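PDB 3JU3: probable 2-oxoacid ferredoxin oxidoreductase, alpha chain from Thermoplasma acidophilum, which probably catalyses the coenzyme A-dependent oxidative decarboxylation of 2-oxoacids such as 2-oxoglutarate to the acyl-CoA, passing the electrons to ferredoxin. Local coordinates for the interface of chains A and B. Sequence-based numbering; all coordinates share one arbitrary frame. Chains: chain A/B, Probable 2-oxoacid ferredoxin oxidoreductase, alpha chain.

Contact 1: the interface of chains A and B. Residues chain A 21-22, 47-49, 75, 82; chain B 49-50, 74-75.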
loop_
_atom_site.group_PDB
_atom_site.type_symbol
_atom_site.label_atom_id
_atom_site.label_comp_id
_atom_site.label_asym_id
_atom_site.label_seq_id
_atom_site.Cartn_x
_atom_site.Cartn_y
_atom_site.Cartn_z
ATOM N N TRP A 21 9.539 11.205 2.297
ATOM C CA TRP A 21 9.245 10.816 3.660
ATOM C C TRP A 21 9.078 9.301 3.548
ATOM O O TRP A 21 8.933 8.749 2.459
ATOM C CB TRP A 21 7.944 11.483 4.156
ATOM C CG TRP A 21 6.731 11.048 3.348
ATOM C CD1 TRP A 21 6.356 11.492 2.099
ATOM C CD2 TRP A 21 5.807 10.022 3.693
ATOM N NE1 TRP A 21 5.233 10.825 1.680
ATOM C CE2 TRP A 21 4.878 9.922 2.645
ATOM C CE3 TRP A 21 5.656 9.194 4.815
ATOM C CZ2 TRP A 21 3.806 9.032 2.679
ATOM C CZ3 TRP A 21 4.595 8.311 4.848
ATOM C CH2 TRP A 21 3.695 8.218 3.768
ATOM N N GLY A 22 9.071 8.628 4.678
ATOM C CA GLY A 22 8.716 7.218 4.673
ATOM C C GLY A 22 9.644 6.344 3.879
ATOM O O GLY A 22 10.858 6.498 3.942
ATOM N N LEU A 47 11.381 14.414 5.368
ATOM C CA LEU A 47 10.410 14.753 6.399
ATOM C C LEU A 47 10.191 13.532 7.289
ATOM O O LEU A 47 9.859 12.443 6.807
ATOM C CB LEU A 47 9.101 15.213 5.770
ATOM C CG LEU A 47 9.322 16.327 4.727
ATOM C CD1 LEU A 47 8.027 16.763 4.012
ATOM C CD2 LEU A 47 10.077 17.560 5.320
ATOM N N LYS A 48 10.415 13.722 8.575
ATOM C CA LYS A 48 10.266 12.653 9.543
ATOM C C LYS A 48 8.798 12.562 10.013
ATOM O O LYS A 48 8.149 13.569 10.296
ATOM C CB LYS A 48 11.166 12.951 10.744
ATOM C CG LYS A 48 12.611 13.008 10.364
ATOM C CD LYS A 48 13.425 13.138 11.616
ATOM C CE LYS A 48 14.868 13.179 11.318
ATOM N NZ LYS A 48 15.515 13.486 12.607
HETATM N N MSE A 49 8.301 11.349 10.129
HETATM C CA MSE A 49 6.899 11.128 10.476
HETATM C C MSE A 49 6.590 11.374 11.955
HETATM O O MSE A 49 5.785 12.243 12.282
HETATM C CB MSE A 49 6.470 9.726 10.080
HETATM C CG MSE A 49 6.153 9.599 8.599
HETATM SE SE MSE A 49 5.954 7.710 8.198
HETATM C CE MSE A 49 7.474 7.169 9.366
ATOM N N TYR A 75 -0.167 4.858 5.009
ATOM C CA TYR A 75 -0.401 6.186 4.439
ATOM C C TYR A 75 0.328 6.253 3.112
ATOM O O TYR A 75 1.410 5.677 2.978
ATOM C CB TYR A 75 0.013 7.294 5.438
ATOM C CG TYR A 75 -0.437 8.691 5.073
ATOM C CD1 TYR A 75 -1.776 9.104 5.233
ATOM C CD2 TYR A 75 0.475 9.608 4.561
ATOM C CE1 TYR A 75 -2.185 10.403 4.879
ATOM C CE2 TYR A 75 0.077 10.890 4.200
ATOM C CZ TYR A 75 -1.249 11.279 4.356
ATOM O OH TYR A 75 -1.581 12.572 4.008
HETATM N N MSE A 82 1.248 18.819 1.358
HETATM C CA MSE A 82 1.326 19.416 2.688
HETATM C C MSE A 82 2.374 20.537 2.754
HETATM O O MSE A 82 2.218 21.463 3.523
HETATM C CB MSE A 82 1.503 18.338 3.763
HETATM C CG MSE A 82 2.900 18.106 4.202
HETATM SE SE MSE A 82 3.017 16.587 5.418
HETATM C CE MSE A 82 4.077 15.448 4.261
HETATM N N MSE B 49 1.275 12.324 12.116
HETATM C CA MSE B 49 2.495 12.094 11.345
HETATM C C MSE B 49 3.401 13.324 11.253
HETATM O O MSE B 49 4.542 13.286 11.707
HETATM C CB MSE B 49 2.154 11.592 9.952
HETATM C CG MSE B 49 1.820 10.110 9.920
HETATM SE SE MSE B 49 1.091 9.706 8.167
HETATM C CE MSE B 49 0.035 11.391 8.075
ATOM N N PHE B 50 2.956 14.411 10.673
ATOM C CA PHE B 50 3.952 15.466 10.358
ATOM C C PHE B 50 3.723 16.723 11.190
ATOM O O PHE B 50 4.129 17.808 10.829
ATOM C CB PHE B 50 3.925 15.774 8.860
ATOM C CG PHE B 50 4.215 14.567 8.003
ATOM C CD1 PHE B 50 5.530 14.098 7.885
ATOM C CD2 PHE B 50 3.193 13.885 7.368
ATOM C CE1 PHE B 50 5.821 12.973 7.122
ATOM C CE2 PHE B 50 3.455 12.755 6.587
ATOM C CZ PHE B 50 4.773 12.301 6.457
ATOM N N ASN B 74 5.192 6.155 0.745
ATOM C CA ASN B 74 4.168 5.481 1.548
ATOM C C ASN B 74 4.774 4.910 2.811
ATOM O O ASN B 74 5.999 4.921 2.985
ATOM C CB ASN B 74 3.477 4.360 0.765
ATOM C CG ASN B 74 4.357 3.141 0.646
ATOM O OD1 ASN B 74 5.385 3.180 -0.010
ATOM N ND2 ASN B 74 3.982 2.062 1.329
ATOM N N TYR B 75 3.921 4.423 3.712
ATOM C CA TYR B 75 4.432 3.777 4.922
ATOM C C TYR B 75 3.352 2.845 5.437
ATOM O O TYR B 75 2.165 3.162 5.328
ATOM C CB TYR B 75 4.892 4.832 5.956
ATOM C CG TYR B 75 5.687 4.288 7.122
ATOM C CD1 TYR B 75 7.035 3.896 6.982
ATOM C CD2 TYR B 75 5.093 4.158 8.374
ATOM C CE1 TYR B 75 7.760 3.379 8.072
ATOM C CE2 TYR B 75 5.800 3.639 9.453
ATOM C CZ TYR B 75 7.126 3.250 9.296
ATOM O OH TYR B 75 7.786 2.769 10.408
#
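Strand 73-77 of each chain meets its twin at A:Tyr75 and B:Tyr75, while the loop bearing B:Met49 and B:Phe50 lies against strand 16-21, helix 79-87 and the loop at A:Lys48 and A:Met49. The two strands run antiparallel: A:Tyr75 N donates to B:Tyr75 O at 2.9 Å, and the twin bond runs back the other way. B:Phe50 wedges between A:Trp21 and A:Met82, edge to the first and face to the second. Its CZ comes over one face of the indole, 3.6 Å from A:Trp21 CE3, with the ring planes turned 89° to each other. On the indole's opposite face lies the backbone of B:Asn74, whose CA is 3.6 Å from A:Trp21 CH2. The selenomethionine A:Met82 crosses B:Phe50 at about a right angle and sets its CE methyl over the middle of the phenyl face, 3.6 Å from the centroid. A:Met49, bent at its last torsion (chi3 -40°), likewise lays CE over the centre of the B:Tyr75 ring, 3.7 Å from the centroid, and B:Met49 does the same to A:Tyr75. The two Met49 carbonyl oxygens clash, leaving the backbone there doubtful. The patch sits at the waist of the A/B pair, where the chains cross between its two globular halves.

Contact 2: the interface of chains A and B. Residues chain A 16-18, 95, 112, 115-116; chain B 67-69.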
loop_
_atom_site.group_PDB
_atom_site.type_symbol
_atom_site.label_atom_id
_atom_site.label_comp_id
_atom_site.label_asym_id
_atom_site.label_seq_id
_atom_site.Cartn_x
_atom_site.Cartn_y
_atom_site.Cartn_z
ATOM N N ILE A 16 19.987 19.128 -7.715
ATOM C CA ILE A 16 18.644 18.568 -7.482
ATOM C C ILE A 16 18.417 18.446 -5.970
ATOM O O ILE A 16 19.287 17.928 -5.242
ATOM C CB ILE A 16 18.501 17.140 -8.084
ATOM C CG1 ILE A 16 18.587 17.179 -9.627
ATOM C CG2 ILE A 16 17.150 16.479 -7.604
ATOM C CD1 ILE A 16 18.919 15.828 -10.295
ATOM N N THR A 17 17.244 18.888 -5.501
ATOM C CA THR A 17 16.832 18.631 -4.133
ATOM C C THR A 17 15.616 17.708 -4.145
ATOM O O THR A 17 14.497 18.118 -4.503
ATOM C CB THR A 17 16.488 19.979 -3.435
ATOM O OG1 THR A 17 17.697 20.722 -3.292
ATOM C CG2 THR A 17 15.831 19.784 -2.022
ATOM N N PHE A 18 15.840 16.458 -3.794
ATOM C CA PHE A 18 14.751 15.498 -3.638
ATOM C C PHE A 18 14.025 15.795 -2.325
ATOM O O PHE A 18 14.639 16.273 -1.375
ATOM C CB PHE A 18 15.294 14.066 -3.596
ATOM C CG PHE A 18 15.839 13.571 -4.915
ATOM C CD1 PHE A 18 14.971 13.248 -5.946
ATOM C CD2 PHE A 18 17.220 13.415 -5.120
ATOM C CE1 PHE A 18 15.460 12.762 -7.178
ATOM C CE2 PHE A 18 17.722 12.945 -6.369
ATOM C CZ PHE A 18 16.851 12.617 -7.364
ATOM N N ILE A 95 8.081 12.703 -8.900
ATOM C CA ILE A 95 8.285 11.342 -9.326
ATOM C C ILE A 95 7.211 10.546 -8.605
ATOM O O ILE A 95 7.253 10.397 -7.381
ATOM C CB ILE A 95 9.724 10.881 -8.981
ATOM C CG1 ILE A 95 10.729 11.617 -9.879
ATOM C CG2 ILE A 95 9.883 9.328 -9.042
ATOM C CD1 ILE A 95 12.161 11.256 -9.677
ATOM N N ALA A 112 14.766 11.823 -12.978
ATOM C CA ALA A 112 15.521 12.885 -12.328
ATOM C C ALA A 112 16.370 13.708 -13.332
ATOM O O ALA A 112 16.363 14.951 -13.325
ATOM C CB ALA A 112 16.408 12.303 -11.204
ATOM N N ILE A 115 14.203 15.685 -15.651
ATOM C CA ILE A 115 13.654 16.856 -15.002
ATOM C C ILE A 115 14.725 17.960 -14.951
ATOM O O ILE A 115 14.447 19.151 -15.174
ATOM C CB ILE A 115 13.132 16.507 -13.536
ATOM C CG1 ILE A 115 11.770 15.776 -13.617
ATOM C CG2 ILE A 115 13.033 17.756 -12.683
ATOM C CD1 ILE A 115 11.316 15.050 -12.324
ATOM N N LEU A 116 15.942 17.533 -14.644
ATOM C CA LEU A 116 17.131 18.371 -14.670
ATOM C C LEU A 116 17.315 19.065 -16.033
ATOM O O LEU A 116 17.555 20.277 -16.101
ATOM C CB LEU A 116 18.352 17.513 -14.327
ATOM C CG LEU A 116 19.713 18.192 -14.238
ATOM C CD1 LEU A 116 19.715 19.333 -13.221
ATOM C CD2 LEU A 116 20.736 17.147 -13.884
ATOM N N LEU B 67 16.388 23.244 -7.967
ATOM C CA LEU B 67 15.388 22.372 -8.592
ATOM C C LEU B 67 14.886 21.364 -7.576
ATOM O O LEU B 67 15.687 20.639 -6.996
ATOM C CB LEU B 67 16.017 21.631 -9.765
ATOM C CG LEU B 67 15.349 20.385 -10.337
ATOM C CD1 LEU B 67 14.020 20.765 -10.882
ATOM C CD2 LEU B 67 16.235 19.830 -11.458
ATOM N N VAL B 68 13.568 21.315 -7.369
ATOM C CA VAL B 68 13.000 20.457 -6.339
ATOM C C VAL B 68 12.187 19.358 -7.023
ATOM O O VAL B 68 11.406 19.647 -7.949
ATOM C CB VAL B 68 12.097 21.254 -5.391
ATOM C CG1 VAL B 68 11.528 20.357 -4.261
ATOM C CG2 VAL B 68 12.845 22.459 -4.775
ATOM N N ILE B 69 12.368 18.115 -6.584
ATOM C CA ILE B 69 11.603 16.990 -7.098
ATOM C C ILE B 69 10.963 16.241 -5.912
ATOM O O ILE B 69 11.674 15.618 -5.095
ATOM C CB ILE B 69 12.483 16.011 -7.871
ATOM C CG1 ILE B 69 13.310 16.737 -8.972
ATOM C CG2 ILE B 69 11.622 14.882 -8.420
ATOM C CD1 ILE B 69 14.227 15.804 -9.826
HETATM O O HOH W 1 18.347 22.098 -5.860
#
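The backbone of B:Leu67 to B:Ile69 runs parallel along one edge of A:Thr17, flanking it with a bond to its N and one to its O. A:Thr17 N donates to B:Leu67 O at 2.8 Å, and A:Thr17 O accepts from B:Ile69 N at 3.0 Å. From there the B:Ile69 side chain can be followed outward. CB lies beside CD1 of the A:Phe18 ring. CG1, placed anti to the carbonyl carbon (chi1 -53°), runs near the CG2 methyls of A:Ile115 and A:Ile16. The branch methyl CG2 goes another way, to A:Ile95 CG1 at 3.7 Å. At the tip, CD1 meets A:Ile115 CG2 at 3.7 Å, the two side chains reaching end to end, and A:Ile16 CG2 at the same range. B:Leu67 divides its own fork: CD1 touches A:Ile115 CG2 at 3.6 Å, and CD2 lies against the backbone of A:Leu116. On the polar side a water links A:Thr17 OG1, 3.0 Å away, to B:Leu67 N, 3.1 Å away, and also pairs with the B:Leu67 carbonyl oxygen. Strand 68-71 of chain B is thereby added to the sheet of chain A alongside strand 16-21, with helix 105-117 of chain A packed over the isoleucine and leucine side chains.

Contact 3: the interface of chains A and B. Residues chain A 6, 19, 45, 47, 83, 87, 91; chain B 57-58, 61-62.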
loop_
_atom_site.group_PDB
_atom_site.type_symbol
_atom_site.label_atom_id
_atom_site.label_comp_id
_atom_site.label_asym_id
_atom_site.label_seq_id
_atom_site.Cartn_x
_atom_site.Cartn_y
_atom_site.Cartn_z
ATOM N N ALA A 6 12.601 17.482 10.288
ATOM C CA ALA A 6 13.047 17.374 8.902
ATOM C C ALA A 6 14.562 17.507 8.893
ATOM O O ALA A 6 15.121 18.307 9.649
ATOM C CB ALA A 6 12.431 18.452 8.042
ATOM N N VAL A 19 12.709 15.540 -2.286
ATOM C CA VAL A 19 11.931 15.606 -1.041
ATOM C C VAL A 19 11.181 14.294 -0.939
ATOM O O VAL A 19 10.533 13.872 -1.916
ATOM C CB VAL A 19 10.911 16.737 -1.058
ATOM C CG1 VAL A 19 10.197 16.854 0.333
ATOM C CG2 VAL A 19 11.562 18.041 -1.401
ATOM N N LEU A 45 15.739 16.439 1.191
ATOM C CA LEU A 45 15.016 16.982 2.336
ATOM C C LEU A 45 14.089 15.848 2.750
ATOM O O LEU A 45 13.212 15.465 2.006
ATOM C CB LEU A 45 14.237 18.238 1.965
ATOM C CG LEU A 45 13.181 18.773 2.935
ATOM C CD1 LEU A 45 13.888 19.205 4.162
ATOM C CD2 LEU A 45 12.441 19.995 2.314
ATOM N N LEU A 47 11.381 14.414 5.368
ATOM C CA LEU A 47 10.410 14.753 6.399
ATOM C C LEU A 47 10.191 13.532 7.289
ATOM O O LEU A 47 9.859 12.443 6.807
ATOM C CB LEU A 47 9.101 15.213 5.770
ATOM C CG LEU A 47 9.322 16.327 4.727
ATOM C CD1 LEU A 47 8.027 16.763 4.012
ATOM C CD2 LEU A 47 10.077 17.560 5.320
ATOM N N ILE A 83 3.420 20.450 1.933
ATOM C CA ILE A 83 4.459 21.479 1.842
ATOM C C ILE A 83 3.842 22.768 1.314
ATOM O O ILE A 83 4.131 23.852 1.832
ATOM C CB ILE A 83 5.624 21.029 0.946
ATOM C CG1 ILE A 83 6.395 19.891 1.630
ATOM C CG2 ILE A 83 6.595 22.208 0.593
ATOM C CD1 ILE A 83 7.494 19.261 0.769
ATOM N N THR A 87 3.805 26.050 3.602
ATOM C CA THR A 87 4.854 27.005 3.228
ATOM C C THR A 87 4.527 27.856 2.022
ATOM O O THR A 87 5.210 28.847 1.769
ATOM C CB THR A 87 6.155 26.293 2.830
ATOM O OG1 THR A 87 5.930 25.595 1.592
ATOM C CG2 THR A 87 6.637 25.344 3.937
ATOM N N ILE A 91 6.025 22.801 -5.401
ATOM C CA ILE A 91 6.944 21.952 -6.144
ATOM C C ILE A 91 6.261 21.455 -7.407
ATOM O O ILE A 91 5.314 20.657 -7.333
ATOM C CB ILE A 91 7.390 20.744 -5.285
ATOM C CG1 ILE A 91 8.009 21.246 -3.974
ATOM C CG2 ILE A 91 8.293 19.793 -6.099
ATOM C CD1 ILE A 91 8.090 20.205 -2.866
ATOM N N PHE B 57 11.777 25.679 8.524
ATOM C CA PHE B 57 12.901 24.873 8.065
ATOM C C PHE B 57 12.719 24.441 6.613
ATOM O O PHE B 57 13.656 24.527 5.808
ATOM C CB PHE B 57 13.115 23.641 8.973
ATOM C CG PHE B 57 14.292 22.768 8.558
ATOM C CD1 PHE B 57 15.559 22.942 9.129
ATOM C CD2 PHE B 57 14.124 21.763 7.617
ATOM C CE1 PHE B 57 16.662 22.121 8.721
ATOM C CE2 PHE B 57 15.196 20.961 7.199
ATOM C CZ PHE B 57 16.456 21.123 7.738
ATOM N N VAL B 58 11.524 23.953 6.293
ATOM C CA VAL B 58 11.242 23.471 4.948
ATOM C C VAL B 58 11.243 24.658 4.011
ATOM O O VAL B 58 11.847 24.616 2.932
ATOM C CB VAL B 58 9.943 22.697 4.881
ATOM C CG1 VAL B 58 9.579 22.365 3.423
ATOM C CG2 VAL B 58 10.090 21.404 5.713
ATOM N N VAL B 61 14.863 25.751 3.227
ATOM C CA VAL B 61 15.554 24.807 2.346
ATOM C C VAL B 61 15.058 24.925 0.907
ATOM O O VAL B 61 15.844 25.014 -0.011
ATOM C CB VAL B 61 15.464 23.339 2.839
ATOM C CG1 VAL B 61 15.960 22.372 1.740
ATOM C CG2 VAL B 61 16.243 23.168 4.128
ATOM N N LEU B 62 13.752 24.961 0.710
ATOM C CA LEU B 62 13.223 24.859 -0.644
ATOM C C LEU B 62 13.302 26.203 -1.361
ATOM O O LEU B 62 13.444 26.267 -2.603
ATOM C CB LEU B 62 11.793 24.323 -0.631
ATOM C CG LEU B 62 11.604 22.873 -0.154
ATOM C CD1 LEU B 62 10.178 22.472 -0.342
ATOM C CD2 LEU B 62 12.525 21.876 -0.864
#
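B:Leu62 and B:Val58, on one side of helix 55-62, press into A:Leu45, A:Ile83 and A:Leu47, an apolar interface of a chain B helix on strand 42-47 and helix 79-87 of chain A. The tight part is the well-buried trio of A:Leu45 (56 Å² hidden), B:Val58 (44 Å²) and B:Leu62 (40 Å²). B:Leu62 CD2 meets A:Leu45 CD2 at 3.7 Å, crossing at about a right angle, while CD1 meets A:Ile83 CG2 at 3.7 Å. The leucine's CG stands anti to the carbonyl carbon (chi1 -66°), which sends one methyl to the strand and the other to helix 79-87. B:Val58 fills in next to it, CG1 to A:Leu45 CD2 and CG2 to A:Leu47 CD2, each 3.9 Å. A:Val19 CG2 lies 4.0 Å from B:Leu62 CD2. At the looser margin, chain A barely covers B:Val61 (9 Å²) and B:Phe57 (11 Å²). B:Phe57 and A:Leu45 lie alongside, pointing opposite ways, with CE2 3.7 Å from CD1, and B:Phe57 CD2 is 3.7 Å from A:Ala6 CB. An alanine here would probably open a gap beside that leucine methyl and leave A:Ala6 without its aromatic neighbour. No polar pair bonds across the patch. The A:Ala6 carbonyl oxygen stands 3.5 Å above the B:Phe57 ring plane, offset toward its rim.

Contacts 1 and 3 have C-alpha centres about 12 Å apart and share A:Leu47; contacts 2 and 3 are about 13 Å apart, and contacts 1 and 2 about 19 Å. On the chain B side they follow one stretch: it leaves the waist in contact 1, runs as helix 55-62 through contact 3 and as strand 68-71 through contact 2, then returns to contact 1. Strand 16-21 of chain A serves all three. With its twofold twin, this looks like a segment exchange between subunits. The crystallised chain is a fragment of the alpha subunit of a probable heteromer, so the structure alone does not show whether this pairing occurs there.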